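Local structure of ferrichrome ABC transporter substrate-binding protein (5FLY) at residues 5-9 with 119-125; 144-149 with 185-189; 252-257 with 268-272. The protein probably binds iron-loaded ferrichrome-type siderophores outside the cell and hands them to an ABC transporter for import. All blocks are in the same frame, centred on the assembly; numbering follows the deposited sequence.

Contact 1. Residues 5-9 with 119-125; sequences TKAFN and AMGDIVG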
loop_
_atom_site.group_PDB
_atom_site.type_symbol
_atom_site.label_atom_id
_atom_site.label_comp_id
_atom_site.label_asym_id
_atom_site.label_seq_id
_atom_site.Cartn_x
_atom_site.Cartn_y
_atom_site.Cartn_z
ATOM N N THR A 5 7.424 26.700 -12.662
ATOM C CA THR A 5 6.814 26.001 -11.520
ATOM C C THR A 5 5.306 25.821 -11.694
ATOM O O THR A 5 4.684 26.458 -12.543
ATOM C CB THR A 5 7.049 26.741 -10.188
ATOM O OG1 THR A 5 6.330 27.982 -10.199
ATOM C CG2 THR A 5 8.529 26.996 -9.947
ATOM N N LYS A 6 4.732 24.938 -10.883
ATOM C CA LYS A 6 3.283 24.794 -10.765
ATOM C C LYS A 6 2.938 24.526 -9.308
ATOM O O LYS A 6 3.776 24.054 -8.535
ATOM C CB LYS A 6 2.760 23.660 -11.640
ATOM C CG LYS A 6 3.236 22.283 -11.184
ATOM C CD LYS A 6 2.851 21.172 -12.147
ATOM C CE LYS A 6 3.578 19.881 -11.788
ATOM N NZ LYS A 6 3.663 18.954 -12.928
ATOM N N ALA A 7 1.702 24.818 -8.935
ATOM C CA ALA A 7 1.249 24.535 -7.580
ATOM C C ALA A 7 0.693 23.121 -7.515
ATOM O O ALA A 7 -0.216 22.774 -8.270
ATOM C CB ALA A 7 0.201 25.548 -7.145
ATOM N N PHE A 8 1.268 22.300 -6.638
ATOM C CA PHE A 8 0.688 21.012 -6.303
ATOM C C PHE A 8 -0.205 21.204 -5.088
ATOM O O PHE A 8 0.236 21.726 -4.079
ATOM C CB PHE A 8 1.764 19.977 -6.018
ATOM C CG PHE A 8 1.208 18.671 -5.596
ATOM C CD1 PHE A 8 0.703 17.799 -6.544
ATOM C CD2 PHE A 8 1.145 18.322 -4.260
ATOM C CE1 PHE A 8 0.172 16.592 -6.176
ATOM C CE2 PHE A 8 0.601 17.129 -3.877
ATOM C CZ PHE A 8 0.117 16.249 -4.837
ATOM N N ASN A 9 -1.464 20.804 -5.203
ATOM C CA ASN A 9 -2.423 20.998 -4.126
ATOM C C ASN A 9 -2.479 19.791 -3.207
ATOM O O ASN A 9 -3.183 18.820 -3.478
ATOM C CB ASN A 9 -3.791 21.294 -4.720
ATOM C CG ASN A 9 -3.772 22.519 -5.605
ATOM O OD1 ASN A 9 -3.243 23.561 -5.221
ATOM N ND2 ASN A 9 -4.322 22.395 -6.809
ATOM N N ALA A 119 -2.575 11.711 -7.905
ATOM C CA ALA A 119 -1.634 12.719 -7.426
ATOM C C ALA A 119 -0.252 12.550 -8.074
ATOM O O ALA A 119 0.395 13.532 -8.423
ATOM C CB ALA A 119 -1.506 12.659 -5.922
ATOM N N MET A 120 0.202 11.307 -8.242
ATOM C CA MET A 120 1.479 11.065 -8.896
ATOM C C MET A 120 1.424 11.552 -10.330
ATOM O O MET A 120 2.363 12.187 -10.797
ATOM C CB MET A 120 1.862 9.578 -8.852
ATOM C CG MET A 120 1.934 9.006 -7.425
ATOM S SD MET A 120 3.077 9.810 -6.304
ATOM C CE MET A 120 1.942 10.886 -5.402
ATOM N N GLY A 121 0.312 11.296 -11.010
ATOM C CA GLY A 121 0.097 11.848 -12.341
ATOM C C GLY A 121 0.162 13.369 -12.386
ATOM O O GLY A 121 0.710 13.968 -13.325
ATOM N N ASP A 122 -0.414 14.012 -11.376
ATOM C CA ASP A 122 -0.405 15.467 -11.316
ATOM C C ASP A 122 1.017 16.008 -11.153
ATOM O O ASP A 122 1.387 16.994 -11.788
ATOM C CB ASP A 122 -1.298 15.966 -10.169
ATOM C CG ASP A 122 -2.779 15.701 -10.416
ATOM O OD1 ASP A 122 -3.173 15.548 -11.600
ATOM O OD2 ASP A 122 -3.560 15.665 -9.427
ATOM N N ILE A 123 1.817 15.353 -10.314
ATOM C CA ILE A 123 3.186 15.776 -10.080
ATOM C C ILE A 123 3.999 15.792 -11.361
ATOM O O ILE A 123 4.713 16.762 -11.623
ATOM C CB ILE A 123 3.869 14.862 -9.032
ATOM C CG1 ILE A 123 3.299 15.178 -7.650
ATOM C CG2 ILE A 123 5.382 15.066 -9.006
ATOM C CD1 ILE A 123 3.642 14.190 -6.564
ATOM N N VAL A 124 3.900 14.724 -12.151
ATOM C CA VAL A 124 4.778 14.563 -13.314
ATOM C C VAL A 124 4.114 14.968 -14.623
ATOM O O VAL A 124 4.734 14.863 -15.686
ATOM C CB VAL A 124 5.288 13.119 -13.469
ATOM C CG1 VAL A 124 6.137 12.727 -12.259
ATOM C CG2 VAL A 124 4.135 12.149 -13.703
ATOM N N GLY A 125 2.870 15.424 -14.547
ATOM C CA GLY A 125 2.157 15.888 -15.724
ATOM C C GLY A 125 1.728 14.765 -16.651
ATOM O O GLY A 125 1.801 14.898 -17.878
#
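In class III solute-binding proteins two alpha/beta lobes are bridged by a long helix, here 127-152, and this contact lies in the N-terminal lobe just before that helix begins. Strand 5-9, part of the N-terminal hairpin with strand 15-22, runs alongside the last turns of helix 113-124; the two short axes are antiparallel at 169° and approach to 9.3 Å. The alternation of the strand sends K6 and F8 toward the helix.

The apolar share belongs to F8. I123 CD1 lies over one face of its ring, F8 CE1 is 3.7 Å from I123 CG1, and F8 CZ is 4.1 Å from A119 CB. D122 CB sits at the ring edge. F8 and I123 both also touch I104 of strand 103-106, so the contact packs against an edge strand of the parallel sheet.

The polar share belongs to K6, whose ammonium group meets carbonyls at the C-terminal end of the helix. The last carbonyls of a helix lack amide partners further along, and G125, with phi of 73°, ends the helical path. K6 also binds the carbonyl of K23, and its NZ donates to D122 O at 3.2 Å and to I123 O at 2.8 Å.

Contact 2. Residues 144-149 with 185-189; sequences DSKDIK and AFGLQ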
loop_
_atom_site.group_PDB
_atom_site.type_symbol
_atom_site.label_atom_id
_atom_site.label_comp_id
_atom_site.label_asym_id
_atom_site.label_seq_id
_atom_site.Cartn_x
_atom_site.Cartn_y
_atom_site.Cartn_z
ATOM N N ASP A 144 -12.996 -9.519 -11.983
ATOM C CA ASP A 144 -12.467 -10.337 -10.901
ATOM C C ASP A 144 -13.458 -10.477 -9.743
ATOM O O ASP A 144 -13.623 -11.569 -9.191
ATOM C CB ASP A 144 -11.169 -9.747 -10.355
ATOM C CG ASP A 144 -10.065 -9.659 -11.390
ATOM O OD1 ASP A 144 -10.106 -10.381 -12.414
ATOM O OD2 ASP A 144 -9.131 -8.854 -11.164
ATOM N N SER A 145 -14.087 -9.364 -9.365
ATOM C CA SER A 145 -15.036 -9.319 -8.259
ATOM C C SER A 145 -16.207 -10.269 -8.504
ATOM O O SER A 145 -16.630 -11.002 -7.604
ATOM C CB SER A 145 -15.542 -7.881 -8.052
ATOM O OG SER A 145 -16.432 -7.788 -6.946
ATOM N N LYS A 146 -16.723 -10.253 -9.731
ATOM C CA LYS A 146 -17.829 -11.121 -10.097
ATOM C C LYS A 146 -17.406 -12.585 -10.038
ATOM O O LYS A 146 -18.173 -13.431 -9.558
ATOM C CB LYS A 146 -18.342 -10.779 -11.490
ATOM C CG LYS A 146 -18.908 -9.377 -11.612
ATOM C CD LYS A 146 -19.209 -9.021 -13.059
ATOM C CE LYS A 146 -19.681 -7.587 -13.188
ATOM N NZ LYS A 146 -19.833 -7.203 -14.613
ATOM N N ASP A 147 -16.199 -12.879 -10.525
ATOM C CA ASP A 147 -15.681 -14.250 -10.542
ATOM C C ASP A 147 -15.513 -14.781 -9.119
ATOM O O ASP A 147 -15.867 -15.925 -8.823
ATOM C CB ASP A 147 -14.337 -14.350 -11.260
ATOM C CG ASP A 147 -14.403 -13.945 -12.726
ATOM O OD1 ASP A 147 -15.504 -13.949 -13.308
ATOM O OD2 ASP A 147 -13.338 -13.625 -13.299
ATOM N N ILE A 148 -14.933 -13.957 -8.251
ATOM C CA ILE A 148 -14.702 -14.347 -6.860
ATOM C C ILE A 148 -16.001 -14.485 -6.065
ATOM O O ILE A 148 -16.178 -15.438 -5.313
ATOM C CB ILE A 148 -13.772 -13.327 -6.152
ATOM C CG1 ILE A 148 -12.375 -13.373 -6.779
ATOM C CG2 ILE A 148 -13.675 -13.614 -4.655
ATOM C CD1 ILE A 148 -11.536 -12.124 -6.496
ATOM N N LYS A 149 -16.930 -13.559 -6.235
ATOM C CA LYS A 149 -18.169 -13.615 -5.467
ATOM C C LYS A 149 -19.069 -14.766 -5.941
ATOM O O LYS A 149 -19.822 -15.343 -5.154
ATOM C CB LYS A 149 -18.904 -12.271 -5.550
ATOM C CG LYS A 149 -18.244 -11.195 -4.688
ATOM C CD LYS A 149 -18.964 -9.858 -4.714
ATOM C CE LYS A 149 -18.273 -8.864 -3.803
ATOM N NZ LYS A 149 -18.972 -7.556 -3.767
ATOM N N ALA A 185 -11.299 -2.794 -4.698
ATOM C CA ALA A 185 -11.338 -3.296 -6.078
ATOM C C ALA A 185 -12.267 -4.514 -6.224
ATOM O O ALA A 185 -13.052 -4.575 -7.178
ATOM C CB ALA A 185 -9.937 -3.645 -6.563
ATOM N N PHE A 186 -12.169 -5.483 -5.309
ATOM C CA PHE A 186 -13.004 -6.690 -5.377
ATOM C C PHE A 186 -14.324 -6.522 -4.613
ATOM O O PHE A 186 -15.246 -7.330 -4.777
ATOM C CB PHE A 186 -12.294 -7.930 -4.805
ATOM C CG PHE A 186 -11.106 -8.429 -5.601
ATOM C CD1 PHE A 186 -10.842 -7.992 -6.886
ATOM C CD2 PHE A 186 -10.243 -9.367 -5.025
ATOM C CE1 PHE A 186 -9.724 -8.484 -7.583
ATOM C CE2 PHE A 186 -9.141 -9.862 -5.724
ATOM C CZ PHE A 186 -8.882 -9.413 -6.996
ATOM N N GLY A 187 -14.408 -5.514 -3.743
ATOM C CA GLY A 187 -15.658 -5.201 -3.059
ATOM C C GLY A 187 -16.112 -6.224 -2.038
ATOM O O GLY A 187 -17.311 -6.371 -1.770
ATOM N N LEU A 188 -15.158 -6.941 -1.459
ATOM C CA LEU A 188 -15.460 -7.895 -0.398
ATOM C C LEU A 188 -15.723 -7.160 0.918
ATOM O O LEU A 188 -15.226 -6.059 1.137
ATOM C CB LEU A 188 -14.314 -8.891 -0.235
ATOM C CG LEU A 188 -14.067 -9.740 -1.481
ATOM C CD1 LEU A 188 -12.759 -10.471 -1.374
ATOM C CD2 LEU A 188 -15.212 -10.746 -1.666
ATOM N N GLN A 189 -16.497 -7.776 1.799
ATOM C CA GLN A 189 -16.920 -7.113 3.018
ATOM C C GLN A 189 -15.862 -7.163 4.098
ATOM O O GLN A 189 -15.054 -8.089 4.168
ATOM C CB GLN A 189 -18.203 -7.742 3.560
ATOM C CG GLN A 189 -19.326 -7.874 2.539
ATOM C CD GLN A 189 -19.564 -6.608 1.746
ATOM O OE1 GLN A 189 -19.414 -6.590 0.518
ATOM N NE2 GLN A 189 -19.949 -5.541 2.438
#
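This is a packing contact between a helix and a turn in the C-terminal lobe: residues 144-149, near the far end of the long interlobe helix 127-152, lie against the turn that follows helix 179-185. It illustrates how a helix terminus can be held by side chains of a neighbouring helix. The approach is tight, with the CA atoms of S145 and F186 only 4.4 Å apart, and the segments bury 336 Å² between them.

F186 supplies the largest part of that surface. I148 CD1 stands over its ring in a CH-pi contact, 3.6 Å from the centroid and 22° off the normal, while D144 CB approaches F186 CE1 to 3.4 Å. L188 extends the apolar patch, its CD2 lying 4.2 Å from K149 CE and 4.4 Å from I148 CG2. Helix 262-278 adjoins the same patch, since L276 touches I148.

Alongside these apolar contacts, two polar side chains one helical turn apart, S145 and K149, reach the turn. S145 OG donates to F186 O at 2.5 Å, and K149 NZ to G187 O at 2.9 Å. G187 adopts a positive phi of 69°, a conformation that glycine takes up readily, as the chain leaves the helix. D144 directs its carboxylate to other partners, forming salt bridges with K273 and R269 of helix 262-278.

The chemistry is thus divided: the aromatic ring fills the space between the helix and the turn, while two side-chain donors satisfy consecutive carbonyls that face them where the helix has ended.

Contact 3. Residues 252-257 with 268-272; sequences VDSSVY and IRKDL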
loop_
_atom_site.group_PDB
_atom_site.type_symbol
_atom_site.label_atom_id
_atom_site.label_comp_id
_atom_site.label_asym_id
_atom_site.label_seq_id
_atom_site.Cartn_x
_atom_site.Cartn_y
_atom_site.Cartn_z
ATOM N N VAL A 252 -0.050 -14.990 2.723
ATOM C CA VAL A 252 0.600 -14.296 1.619
ATOM C C VAL A 252 1.938 -13.702 2.082
ATOM O O VAL A 252 2.169 -13.532 3.268
ATOM C CB VAL A 252 -0.289 -13.173 1.048
ATOM C CG1 VAL A 252 -1.613 -13.732 0.504
ATOM C CG2 VAL A 252 -0.561 -12.120 2.107
ATOM N N ASP A 253 2.794 -13.363 1.114
ATOM C CA ASP A 253 4.138 -12.837 1.346
ATOM C C ASP A 253 4.076 -11.354 1.680
ATOM O O ASP A 253 3.813 -10.536 0.804
ATOM C CB ASP A 253 5.001 -13.074 0.096
ATOM C CG ASP A 253 6.449 -12.650 0.274
ATOM O OD1 ASP A 253 6.755 -11.779 1.110
ATOM O OD2 ASP A 253 7.296 -13.184 -0.471
ATOM N N SER A 254 4.327 -11.000 2.941
ATOM C CA SER A 254 4.143 -9.620 3.361
ATOM C C SER A 254 5.054 -8.647 2.610
ATOM O O SER A 254 4.629 -7.532 2.333
ATOM C CB SER A 254 4.348 -9.484 4.874
ATOM O OG SER A 254 5.590 -9.995 5.275
ATOM N N SER A 255 6.270 -9.058 2.245
ATOM C CA SER A 255 7.205 -8.138 1.588
ATOM C C SER A 255 6.700 -7.765 0.199
ATOM O O SER A 255 7.023 -6.693 -0.301
ATOM C CB SER A 255 8.607 -8.738 1.505
ATOM O OG SER A 255 8.690 -9.796 0.569
ATOM N N VAL A 256 5.917 -8.655 -0.411
ATOM C CA VAL A 256 5.292 -8.367 -1.694
ATOM C C VAL A 256 4.063 -7.488 -1.495
ATOM O O VAL A 256 3.790 -6.594 -2.294
ATOM C CB VAL A 256 4.887 -9.674 -2.417
ATOM C CG1 VAL A 256 3.949 -9.397 -3.598
ATOM C CG2 VAL A 256 6.125 -10.410 -2.893
ATOM N N TYR A 257 3.325 -7.746 -0.420
ATOM C CA TYR A 257 1.990 -7.166 -0.220
ATOM C C TYR A 257 1.934 -5.818 0.513
ATOM O O TYR A 257 0.862 -5.223 0.607
ATOM C CB TYR A 257 1.123 -8.173 0.544
ATOM C CG TYR A 257 0.399 -9.163 -0.333
ATOM C CD1 TYR A 257 1.085 -10.166 -1.014
ATOM C CD2 TYR A 257 -0.973 -9.090 -0.490
ATOM C CE1 TYR A 257 0.418 -11.061 -1.823
ATOM C CE2 TYR A 257 -1.647 -9.977 -1.299
ATOM C CZ TYR A 257 -0.939 -10.965 -1.961
ATOM O OH TYR A 257 -1.599 -11.858 -2.760
ATOM N N ILE A 268 -0.520 -8.391 -6.653
ATOM C CA ILE A 268 -1.375 -8.877 -5.571
ATOM C C ILE A 268 -2.791 -9.174 -6.085
ATOM O O ILE A 268 -3.463 -10.054 -5.560
ATOM C CB ILE A 268 -1.446 -7.890 -4.377
ATOM C CG1 ILE A 268 -2.007 -6.533 -4.784
ATOM C CG2 ILE A 268 -0.077 -7.732 -3.738
ATOM C CD1 ILE A 268 -2.412 -5.659 -3.593
ATOM N N ARG A 269 -3.235 -8.458 -7.115
ATOM C CA ARG A 269 -4.535 -8.727 -7.715
ATOM C C ARG A 269 -4.510 -10.149 -8.234
ATOM O O ARG A 269 -5.412 -10.940 -7.974
ATOM C CB ARG A 269 -4.850 -7.761 -8.857
ATOM C CG ARG A 269 -6.204 -7.984 -9.504
ATOM C CD ARG A 269 -6.307 -7.355 -10.902
ATOM N NE ARG A 269 -5.302 -7.886 -11.822
ATOM C CZ ARG A 269 -5.389 -9.058 -12.447
ATOM N NH1 ARG A 269 -6.444 -9.834 -12.279
ATOM N NH2 ARG A 269 -4.405 -9.459 -13.239
ATOM N N LYS A 270 -3.447 -10.467 -8.958
ATOM C CA LYS A 270 -3.329 -11.775 -9.592
ATOM C C LYS A 270 -3.254 -12.883 -8.559
ATOM O O LYS A 270 -3.945 -13.913 -8.671
ATOM C CB LYS A 270 -2.094 -11.808 -10.496
ATOM C CG LYS A 270 -2.073 -12.936 -11.499
ATOM C CD LYS A 270 -0.812 -12.895 -12.353
ATOM C CE LYS A 270 -0.753 -11.670 -13.257
ATOM N NZ LYS A 270 0.487 -11.670 -14.092
ATOM N N ASP A 271 -2.421 -12.669 -7.547
ATOM C CA ASP A 271 -2.180 -13.687 -6.529
ATOM C C ASP A 271 -3.438 -13.908 -5.697
ATOM O O ASP A 271 -3.808 -15.041 -5.422
ATOM C CB ASP A 271 -1.018 -13.289 -5.628
ATOM C CG ASP A 271 -0.653 -14.380 -4.629
ATOM O OD1 ASP A 271 -0.390 -15.521 -5.070
ATOM O OD2 ASP A 271 -0.644 -14.110 -3.409
ATOM N N LEU A 272 -4.093 -12.823 -5.296
ATOM C CA LEU A 272 -5.282 -12.932 -4.463
ATOM C C LEU A 272 -6.405 -13.610 -5.215
ATOM O O LEU A 272 -7.103 -14.450 -4.666
ATOM C CB LEU A 272 -5.748 -11.563 -3.972
ATOM C CG LEU A 272 -4.900 -10.955 -2.869
ATOM C CD1 LEU A 272 -5.356 -9.527 -2.636
ATOM C CD2 LEU A 272 -4.996 -11.796 -1.599
HETATM O O HOH W 1 1.903 -14.391 -1.638
#
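Strand 249-253, an edge strand of the C-terminal lobe's mixed sheet, passes directly into the short helix 254-257, and helix 262-278 then returns past both. The CA atoms of Y257 and I268 are 6.5 Å apart, whereas those of V252 and L272 stand at 8.6 Å. At the strand-to-helix switch D253 is the N-cap: its OD1 accepts from S255 N at 3.0 Å and from S255 OG at 2.8 Å.

Y257 bridges the space between the segments. I268 CG2 sits over its ring in a CH-pi contact, 3.5 Å from the centroid and 5° off the normal. L272 CG lies at the ring edge, 3.7 Å from Y257 CE2, and V252 CG1 reaches L272 CD2 at 4.4 Å. V181 of helix 179-185 also touches I268 and L272.

At the far end of the ring, Y257 OH donates to D271 OD2 at 2.5 Å. A water accepts from D253 N and donates to the same D271 OD2, 3.1 Å from each. A tyrosine can thus pack through its ring and still meet a carboxylate; this oxygen accepts from Y257, the water and Q275, tying the returning helix directly to helix 254-257 and, through the water, to D253.

Overall arrangement
The three contacts follow one another along the chain and are distributed over the two lobes. Contact 1 belongs to the N-terminal lobe, its centre 29 Å from that of contact 3, on the opposite side of the chain's centre, and 32 Å from that of contact 2. Helices 113-124 and 127-152 succeed each other, so the long interlobe helix leads from contact 1 to contact 2. Contacts 2 and 3 touch: D144 OD2 and R269 NH1 form a 3.1 Å salt bridge, and F186 CE2 packs 4.2 Å from L272 CB. Contact 3 lies nearest the pocket: the Y257 side chain is about 9 Å from the bound polyether, whose pocket includes the following W258 and Y259.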